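Long-range contacts in BtGH115A (Bacteroides thetaiotaomicron, PDB 5BY3), which removes 4-O-methyl-glucuronic acid from decorated arabinogalactans as a family GH115 alpha-glucuronidase: residues I288-L292 against V337-I342; T291-R295 against V318-R323; E359-W365 against R384-V390. All coordinates share one frame; numbering follows the deposited sequence.

Interaction 1: I288-L292 against V337-I342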
loop_
_atom_site.group_PDB
_atom_site.type_symbol
_atom_site.label_atom_id
_atom_site.label_comp_id
_atom_site.label_asym_id
_atom_site.label_seq_id
_atom_site.Cartn_x
_atom_site.Cartn_y
_atom_site.Cartn_z
ATOM N N ILE A 288 16.041 8.110 -13.344
ATOM C CA ILE A 288 16.496 7.446 -12.125
ATOM C C ILE A 288 16.227 8.392 -10.988
ATOM O O ILE A 288 16.397 9.610 -11.150
ATOM C CB ILE A 288 18.033 7.197 -12.137
ATOM C CG1 ILE A 288 18.478 6.414 -13.391
ATOM C CG2 ILE A 288 18.514 6.586 -10.807
ATOM C CD1 ILE A 288 17.905 5.009 -13.478
ATOM N N LEU A 289 15.778 7.828 -9.864
ATOM C CA LEU A 289 15.749 8.516 -8.584
ATOM C C LEU A 289 16.828 7.900 -7.714
ATOM O O LEU A 289 16.778 6.689 -7.423
ATOM C CB LEU A 289 14.390 8.411 -7.894
ATOM C CG LEU A 289 13.157 8.950 -8.631
ATOM C CD1 LEU A 289 11.941 8.520 -7.824
ATOM C CD2 LEU A 289 13.130 10.458 -8.890
ATOM N N TYR A 290 17.800 8.743 -7.326
ATOM C CA TYR A 290 19.021 8.287 -6.644
ATOM C C TYR A 290 18.767 8.302 -5.171
ATOM O O TYR A 290 18.507 9.386 -4.595
ATOM C CB TYR A 290 20.221 9.183 -7.009
ATOM C CG TYR A 290 20.650 8.990 -8.436
ATOM C CD1 TYR A 290 21.553 7.974 -8.765
ATOM C CD2 TYR A 290 20.100 9.757 -9.483
ATOM C CE1 TYR A 290 21.930 7.753 -10.064
ATOM C CE2 TYR A 290 20.493 9.532 -10.809
ATOM C CZ TYR A 290 21.392 8.522 -11.073
ATOM O OH TYR A 290 21.800 8.226 -12.348
ATOM N N THR A 291 18.783 7.107 -4.570
ATOM C CA THR A 291 18.706 7.016 -3.112
ATOM C C THR A 291 20.088 7.384 -2.532
ATOM O O THR A 291 21.099 6.862 -2.984
ATOM C CB THR A 291 18.231 5.614 -2.633
ATOM O OG1 THR A 291 16.811 5.516 -2.790
ATOM C CG2 THR A 291 18.510 5.396 -1.164
ATOM N N LEU A 292 20.122 8.274 -1.539
ATOM C CA LEU A 292 21.388 8.643 -0.909
ATOM C C LEU A 292 21.613 7.882 0.385
ATOM O O LEU A 292 20.677 7.274 0.920
ATOM C CB LEU A 292 21.468 10.148 -0.677
ATOM C CG LEU A 292 21.588 11.048 -1.903
ATOM C CD1 LEU A 292 22.069 12.419 -1.448
ATOM C CD2 LEU A 292 22.523 10.467 -2.954
ATOM N N VAL A 337 19.325 16.939 -10.264
ATOM C CA VAL A 337 19.299 15.461 -10.204
ATOM C C VAL A 337 18.340 15.075 -9.088
ATOM O O VAL A 337 18.518 15.533 -7.954
ATOM C CB VAL A 337 20.670 14.838 -9.883
ATOM C CG1 VAL A 337 20.611 13.330 -10.026
ATOM C CG2 VAL A 337 21.761 15.383 -10.792
ATOM N N PRO A 338 17.313 14.243 -9.393
ATOM C CA PRO A 338 16.384 13.899 -8.298
ATOM C C PRO A 338 16.974 12.884 -7.270
ATOM O O PRO A 338 17.576 11.863 -7.627
ATOM C CB PRO A 338 15.143 13.377 -9.035
ATOM C CG PRO A 338 15.647 12.891 -10.341
ATOM C CD PRO A 338 16.859 13.708 -10.693
ATOM N N GLN A 339 16.790 13.208 -6.000
ATOM C CA GLN A 339 17.509 12.554 -4.930
ATOM C C GLN A 339 16.617 12.243 -3.736
ATOM O O GLN A 339 15.771 13.045 -3.359
ATOM C CB GLN A 339 18.706 13.438 -4.513
ATOM C CG GLN A 339 19.901 13.277 -5.458
ATOM C CD GLN A 339 20.952 14.354 -5.301
ATOM O OE1 GLN A 339 21.788 14.299 -4.402
ATOM N NE2 GLN A 339 20.920 15.340 -6.190
ATOM N N VAL A 340 16.819 11.091 -3.108
ATOM C CA VAL A 340 16.002 10.762 -1.944
ATOM C C VAL A 340 16.884 10.269 -0.797
ATOM O O VAL A 340 17.852 9.537 -1.004
ATOM C CB VAL A 340 14.836 9.764 -2.310
ATOM C CG1 VAL A 340 15.353 8.393 -2.736
ATOM C CG2 VAL A 340 13.817 9.593 -1.167
ATOM N N PHE A 341 16.527 10.676 0.412
ATOM C CA PHE A 341 17.109 10.106 1.590
ATOM C C PHE A 341 15.989 9.466 2.405
ATOM O O PHE A 341 14.974 10.134 2.708
ATOM C CB PHE A 341 17.859 11.186 2.404
ATOM C CG PHE A 341 18.426 10.678 3.702
ATOM C CD1 PHE A 341 19.375 9.629 3.718
ATOM C CD2 PHE A 341 17.997 11.211 4.922
ATOM C CE1 PHE A 341 19.893 9.135 4.912
ATOM C CE2 PHE A 341 18.533 10.727 6.124
ATOM C CZ PHE A 341 19.475 9.694 6.108
ATOM N N ILE A 342 16.182 8.186 2.750
ATOM C CA ILE A 342 15.127 7.370 3.380
ATOM C C ILE A 342 15.550 6.894 4.762
ATOM O O ILE A 342 16.245 5.883 4.862
ATOM C CB ILE A 342 14.702 6.150 2.515
ATOM C CG1 ILE A 342 14.525 6.578 1.068
ATOM C CG2 ILE A 342 13.380 5.529 3.032
ATOM C CD1 ILE A 342 14.612 5.444 0.104
#
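Tyr290 and Thr291 pair in parallel with Gln339 and Val340 through three backbone hydrogen bonds: Tyr290 N to Pro338 O (3.1 Å), Val340 N to Tyr290 O (2.8 Å) and Leu292 N to Val340 O (2.7 Å). Leu292 N approaches the Val340 carbonyl nearly head-on. The bridged side chains alternate. On the face of Tyr290 and Gln339, Val337 CG1 approaches Tyr290 CD2 obliquely at 3.6 Å, while Ile288 CG2 sits over the centre of the same ring. The extended Gln339 side chain turns its amide so that NE2 donates to Val337 O, just ahead of the strand (3.0 Å); OE1 accepts from Arg323, and Leu292 CD1 rests against that same oxygen. On the face of Thr291 and Val340, chi1 of 66° sets Val340 CG1 between its backbone N and carbonyl carbon, bringing it within 3.2 Å of Thr291 OG1, a hydroxyl that is hydrogen-bonded to Ala241 O. Ile342 CD1 reaches the same threonine at about a right angle. Before the pairing begins, Leu289 CD2 meets Pro338 CB at 3.5 Å. Parallel neighbours separated in sequence by a helix, here 308-329, form a beta-alpha-beta unit, in keeping with the TIM-barrel clan of this GH115 region.

Interaction 2: T291-R295 against V318-R323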
loop_
_atom_site.group_PDB
_atom_site.type_symbol
_atom_site.label_atom_id
_atom_site.label_comp_id
_atom_site.label_asym_id
_atom_site.label_seq_id
_atom_site.Cartn_x
_atom_site.Cartn_y
_atom_site.Cartn_z
ATOM N N THR A 291 18.783 7.107 -4.570
ATOM C CA THR A 291 18.706 7.016 -3.112
ATOM C C THR A 291 20.088 7.384 -2.532
ATOM O O THR A 291 21.099 6.862 -2.984
ATOM C CB THR A 291 18.231 5.614 -2.633
ATOM O OG1 THR A 291 16.811 5.516 -2.790
ATOM C CG2 THR A 291 18.510 5.396 -1.164
ATOM N N LEU A 292 20.122 8.274 -1.539
ATOM C CA LEU A 292 21.388 8.643 -0.909
ATOM C C LEU A 292 21.613 7.882 0.385
ATOM O O LEU A 292 20.677 7.274 0.920
ATOM C CB LEU A 292 21.468 10.148 -0.677
ATOM C CG LEU A 292 21.588 11.048 -1.903
ATOM C CD1 LEU A 292 22.069 12.419 -1.448
ATOM C CD2 LEU A 292 22.523 10.467 -2.954
ATOM N N GLY A 293 22.856 7.914 0.877
ATOM C CA GLY A 293 23.188 7.364 2.186
ATOM C C GLY A 293 23.750 5.967 2.120
ATOM O O GLY A 293 24.199 5.523 1.073
HETATM N N MSE A 294 23.715 5.286 3.262
HETATM C CA MSE A 294 24.298 3.946 3.432
HETATM C C MSE A 294 23.697 3.253 4.642
HETATM O O MSE A 294 23.583 3.839 5.733
HETATM C CB MSE A 294 25.827 4.001 3.575
HETATM C CG MSE A 294 26.407 2.659 3.149
HETATM SE SE MSE A 294 28.361 2.803 2.972
HETATM C CE MSE A 294 28.938 0.968 2.582
ATOM N N ARG A 295 23.295 1.996 4.437
ATOM C CA ARG A 295 22.926 1.073 5.520
ATOM C C ARG A 295 23.759 -0.195 5.332
ATOM O O ARG A 295 24.905 -0.116 4.842
ATOM C CB ARG A 295 21.413 0.774 5.515
ATOM C CG ARG A 295 20.511 1.948 5.896
ATOM C CD ARG A 295 19.030 1.587 5.746
ATOM N NE ARG A 295 18.483 0.925 6.937
ATOM C CZ ARG A 295 17.805 -0.224 6.941
ATOM N NH1 ARG A 295 17.521 -0.875 5.813
ATOM N NH2 ARG A 295 17.380 -0.706 8.099
ATOM N N VAL A 318 29.692 10.239 3.042
ATOM C CA VAL A 318 29.021 9.497 1.988
ATOM C C VAL A 318 28.242 10.432 1.054
ATOM O O VAL A 318 28.362 10.318 -0.152
ATOM C CB VAL A 318 28.144 8.379 2.613
ATOM C CG1 VAL A 318 26.981 7.975 1.724
ATOM C CG2 VAL A 318 29.017 7.187 2.956
ATOM N N PHE A 319 27.467 11.362 1.606
ATOM C CA PHE A 319 26.720 12.320 0.770
ATOM C C PHE A 319 27.638 13.051 -0.217
ATOM O O PHE A 319 27.358 13.106 -1.425
ATOM C CB PHE A 319 26.010 13.361 1.625
ATOM C CG PHE A 319 24.906 12.823 2.484
ATOM C CD1 PHE A 319 24.290 11.587 2.214
ATOM C CD2 PHE A 319 24.417 13.600 3.529
ATOM C CE1 PHE A 319 23.241 11.127 2.993
ATOM C CE2 PHE A 319 23.362 13.137 4.327
ATOM C CZ PHE A 319 22.765 11.901 4.046
ATOM N N VAL A 320 28.751 13.561 0.313
ATOM C CA VAL A 320 29.667 14.421 -0.434
ATOM C C VAL A 320 30.229 13.688 -1.642
ATOM O O VAL A 320 30.284 14.262 -2.729
ATOM C CB VAL A 320 30.762 15.059 0.490
ATOM C CG1 VAL A 320 31.805 15.813 -0.311
ATOM C CG2 VAL A 320 30.136 16.008 1.521
ATOM N N ASP A 321 30.569 12.412 -1.475
ATOM C CA ASP A 321 31.087 11.600 -2.593
ATOM C C ASP A 321 30.004 11.141 -3.546
ATOM O O ASP A 321 30.257 11.000 -4.762
ATOM C CB ASP A 321 31.816 10.341 -2.125
ATOM C CG ASP A 321 32.874 10.598 -1.064
ATOM O OD1 ASP A 321 32.883 11.683 -0.427
ATOM O OD2 ASP A 321 33.686 9.661 -0.857
ATOM N N GLN A 322 28.825 10.855 -2.991
ATOM C CA GLN A 322 27.695 10.378 -3.784
ATOM C C GLN A 322 27.165 11.467 -4.714
ATOM O O GLN A 322 27.005 11.225 -5.901
ATOM C CB GLN A 322 26.576 9.837 -2.898
ATOM C CG GLN A 322 26.860 8.442 -2.370
ATOM C CD GLN A 322 25.761 7.945 -1.440
ATOM O OE1 GLN A 322 24.983 8.722 -0.878
ATOM N NE2 GLN A 322 25.700 6.636 -1.272
ATOM N N ARG A 323 26.923 12.657 -4.171
ATOM C CA ARG A 323 26.626 13.844 -4.982
ATOM C C ARG A 323 27.789 14.198 -5.951
ATOM O O ARG A 323 27.559 14.654 -7.081
ATOM C CB ARG A 323 26.224 15.019 -4.081
ATOM C CG ARG A 323 24.860 14.799 -3.448
ATOM C CD ARG A 323 24.573 15.578 -2.181
ATOM N NE ARG A 323 24.287 17.008 -2.404
ATOM C CZ ARG A 323 23.227 17.521 -3.037
ATOM N NH1 ARG A 323 22.284 16.750 -3.566
ATOM N NH2 ARG A 323 23.109 18.831 -3.151
#
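Gln322 grips the backbone of Gly293 with both ends of its amide: Gly293 N donates to Gln322 OE1 (2.9 Å), and Gln322 NE2 donates back to Gly293 O (3.0 Å). This pair of bonds ties the loop after strand 290-291 to helix 308-329, the strand and helix of a beta-alpha-beta unit in the parallel sheet. The incoming N-H lies in the carbonyl plane on a lone pair of OE1, whereas NE2 stands tilted by 23° from the plane of the Gly293 carbonyl. Together they satisfy the N-H and the carbonyl of one buried loop residue and restrict rotation of the glutamine amide. The Gln322 chain is extended beyond CG, which carries the amide from the helix to the loop.

Around this polar centre the packing is mostly apolar. Leu292 slides past Gln322 in the opposite direction, its CD2 lying 4.1 Å from Gln322 CB, and its CD1 crosses the aliphatic part of Arg323 near CD. The charged end of Arg323 continues to Gln339 and to a salt bridge with Asp360. Val318 CG1 lies against Gly293 O, and selenomethionine Met294 extends past Val318 toward helix 265-283, touching Tyr265 and Val272. At phi 97° and psi -162°, a CB on Gly293 would press on the Leu292 carbonyl O. The Phe319 ring meets the residue edge-on, CE1 lying 3.8 Å from Gly293 CA.

Interaction 3: E359-W365 against R384-V390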
loop_
_atom_site.group_PDB
_atom_site.type_symbol
_atom_site.label_atom_id
_atom_site.label_comp_id
_atom_site.label_asym_id
_atom_site.label_seq_id
_atom_site.Cartn_x
_atom_site.Cartn_y
_atom_site.Cartn_z
ATOM N N GLU A 359 19.317 20.533 1.101
ATOM C CA GLU A 359 17.896 20.969 1.009
ATOM C C GLU A 359 17.109 20.463 -0.220
ATOM O O GLU A 359 15.877 20.335 -0.167
ATOM C CB GLU A 359 17.781 22.510 1.105
ATOM C CG GLU A 359 18.416 23.164 2.340
ATOM C CD GLU A 359 17.465 23.274 3.533
ATOM O OE1 GLU A 359 16.395 23.926 3.435
ATOM O OE2 GLU A 359 17.802 22.712 4.597
ATOM N N ASP A 360 17.822 20.184 -1.310
ATOM C CA ASP A 360 17.208 19.678 -2.527
ATOM C C ASP A 360 16.810 18.185 -2.416
ATOM O O ASP A 360 15.937 17.725 -3.145
ATOM C CB ASP A 360 18.124 19.910 -3.730
ATOM C CG ASP A 360 19.498 19.246 -3.576
ATOM O OD1 ASP A 360 20.295 19.716 -2.732
ATOM O OD2 ASP A 360 19.784 18.268 -4.315
ATOM N N VAL A 361 17.446 17.456 -1.494
ATOM C CA VAL A 361 17.193 16.024 -1.311
ATOM C C VAL A 361 15.827 15.770 -0.660
ATOM O O VAL A 361 15.507 16.313 0.420
ATOM C CB VAL A 361 18.350 15.301 -0.576
ATOM C CG1 VAL A 361 18.079 13.802 -0.448
ATOM C CG2 VAL A 361 19.669 15.537 -1.296
ATOM N N THR A 362 15.003 14.992 -1.367
ATOM C CA THR A 362 13.691 14.587 -0.824
ATOM C C THR A 362 13.897 13.774 0.440
ATOM O O THR A 362 14.707 12.835 0.443
ATOM C CB THR A 362 12.896 13.744 -1.849
ATOM O OG1 THR A 362 12.999 14.351 -3.150
ATOM C CG2 THR A 362 11.420 13.603 -1.426
ATOM N N LEU A 363 13.202 14.145 1.517
ATOM C CA LEU A 363 13.263 13.342 2.754
ATOM C C LEU A 363 12.110 12.311 2.773
ATOM O O LEU A 363 10.926 12.683 2.746
ATOM C CB LEU A 363 13.194 14.228 3.992
ATOM C CG LEU A 363 14.278 15.286 4.284
ATOM C CD1 LEU A 363 13.912 16.030 5.548
ATOM C CD2 LEU A 363 15.684 14.709 4.432
HETATM N N MSE A 364 12.438 11.026 2.841
HETATM C CA MSE A 364 11.369 10.021 2.778
HETATM C C MSE A 364 11.013 9.370 4.100
HETATM O O MSE A 364 11.699 8.482 4.598
HETATM C CB MSE A 364 11.598 8.984 1.688
HETATM C CG MSE A 364 10.240 8.413 1.293
HETATM SE SE MSE A 364 10.609 6.890 0.125
HETATM C CE MSE A 364 9.832 7.885 -1.357
ATOM N N TRP A 365 9.885 9.776 4.649
ATOM C CA TRP A 365 9.415 9.180 5.892
ATOM C C TRP A 365 8.869 7.763 5.679
ATOM O O TRP A 365 8.525 7.364 4.551
ATOM C CB TRP A 365 8.436 10.135 6.574
ATOM C CG TRP A 365 9.002 11.534 6.567
ATOM C CD1 TRP A 365 8.512 12.631 5.902
ATOM C CD2 TRP A 365 10.218 11.960 7.204
ATOM N NE1 TRP A 365 9.325 13.722 6.112
ATOM C CE2 TRP A 365 10.381 13.341 6.908
ATOM C CE3 TRP A 365 11.172 11.317 8.008
ATOM C CZ2 TRP A 365 11.459 14.086 7.396
ATOM C CZ3 TRP A 365 12.252 12.067 8.491
ATOM C CH2 TRP A 365 12.385 13.422 8.179
ATOM N N ARG A 384 11.557 22.720 3.111
ATOM C CA ARG A 384 12.645 22.230 2.228
ATOM C C ARG A 384 12.240 22.100 0.740
ATOM O O ARG A 384 11.163 21.579 0.409
ATOM C CB ARG A 384 13.177 20.879 2.693
ATOM C CG ARG A 384 13.809 20.875 4.073
ATOM C CD ARG A 384 14.205 19.481 4.516
ATOM N NE ARG A 384 15.005 18.754 3.522
ATOM C CZ ARG A 384 16.280 18.407 3.670
ATOM N NH1 ARG A 384 16.947 18.739 4.777
ATOM N NH2 ARG A 384 16.895 17.742 2.694
ATOM N N LYS A 385 13.131 22.566 -0.126
ATOM C CA LYS A 385 12.941 22.579 -1.567
ATOM C C LYS A 385 12.747 21.153 -2.142
ATOM O O LYS A 385 12.016 20.977 -3.108
ATOM C CB LYS A 385 14.121 23.334 -2.235
ATOM C CG LYS A 385 14.222 23.282 -3.760
ATOM C CD LYS A 385 15.691 23.340 -4.209
ATOM C CE LYS A 385 15.893 23.181 -5.732
ATOM N NZ LYS A 385 17.068 23.961 -6.244
ATOM N N GLY A 386 13.387 20.153 -1.537
ATOM C CA GLY A 386 13.270 18.750 -1.966
ATOM C C GLY A 386 11.967 18.003 -1.627
ATOM O O GLY A 386 11.761 16.845 -2.071
ATOM N N GLY A 387 11.091 18.673 -0.875
ATOM C CA GLY A 387 9.810 18.149 -0.390
ATOM C C GLY A 387 9.917 16.939 0.541
ATOM O O GLY A 387 11.000 16.546 0.964
ATOM N N ASN A 388 8.782 16.313 0.832
ATOM C CA ASN A 388 8.763 15.133 1.690
ATOM C C ASN A 388 8.012 13.971 1.072
ATOM O O ASN A 388 6.912 14.159 0.539
ATOM C CB ASN A 388 8.194 15.482 3.064
ATOM C CG ASN A 388 9.079 16.457 3.827
ATOM O OD1 ASN A 388 9.887 16.045 4.650
ATOM N ND2 ASN A 388 8.935 17.756 3.543
ATOM N N GLY A 389 8.619 12.784 1.163
ATOM C CA GLY A 389 8.024 11.547 0.694
ATOM C C GLY A 389 7.601 10.576 1.797
ATOM O O GLY A 389 7.814 10.830 2.996
ATOM N N VAL A 390 6.986 9.464 1.384
ATOM C CA VAL A 390 6.624 8.363 2.287
ATOM C C VAL A 390 6.740 7.002 1.597
ATOM O O VAL A 390 6.365 6.853 0.416
ATOM C CB VAL A 390 5.239 8.564 2.993
ATOM C CG1 VAL A 390 4.056 8.459 2.032
ATOM C CG2 VAL A 390 5.081 7.623 4.183
#
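Strands 362-366 and 388-393, with helix 379-383 between them, form a beta-alpha-beta unit of the parallel sheet, and Leu363, Met364 and Trp365 pair there with Asn388, Gly389 and Val390. Two bonds to strand 362-366 hold Gly389, its N donating to Leu363 O (2.8 Å) and its O accepting from Trp365 N (2.9 Å). Met364 CG packs over the Gly389 backbone, where a side chain on that residue would be tight.

Ahead of the strands, Arg384 reaches across to 359-363. A bend at chi3 (51°) turns its guanidinium so that Leu363 CG lies over one face and Glu359 CA over the other, while NH2 donates in plane to a lone pair of Val361 O (3.0 Å) and NH1 bonds Val357 O. Replacing it with an alanine would probably leave Val361 O without this donor and open a gap between Leu363 and Glu359. Gly386 N donates to Glu359 O (2.8 Å), and Gly386 CA approaches Asp360 O so closely that a CB would clash there.

Asn388 ND2 donates to Glu381 O of helix 379-383, which leaves OD1 facing strand 362-366. With the indole and amide planes only 15° apart, Trp365 NE1 donates to Asn388 OD1 at 2.8 Å.

Overall arrangement
All three contacts lie in the GH115 family region, on the same side of the chain's centre. Interactions 1 and 3 belong to one parallel sheet, their centres about 10 Å apart; strands 339-341 and 362-366 are neighbours, joined where Phe341 bonds the backbone of Thr362 and Met364. Interaction 2, centred about 9 Å from interaction 1 and 15 Å from interaction 3, adds helix 308-329, which links strands 290-291 and 339-341 in sequence. Interactions 1 and 2 share Thr291 and Leu292; interaction 3 follows later in the chain. Arg323 of interaction 2 joins the others, hydrogen-bonding Gln339 and forming a salt bridge with Asp360, which ties the helix to strand 339-341 and the loop before strand 362-366.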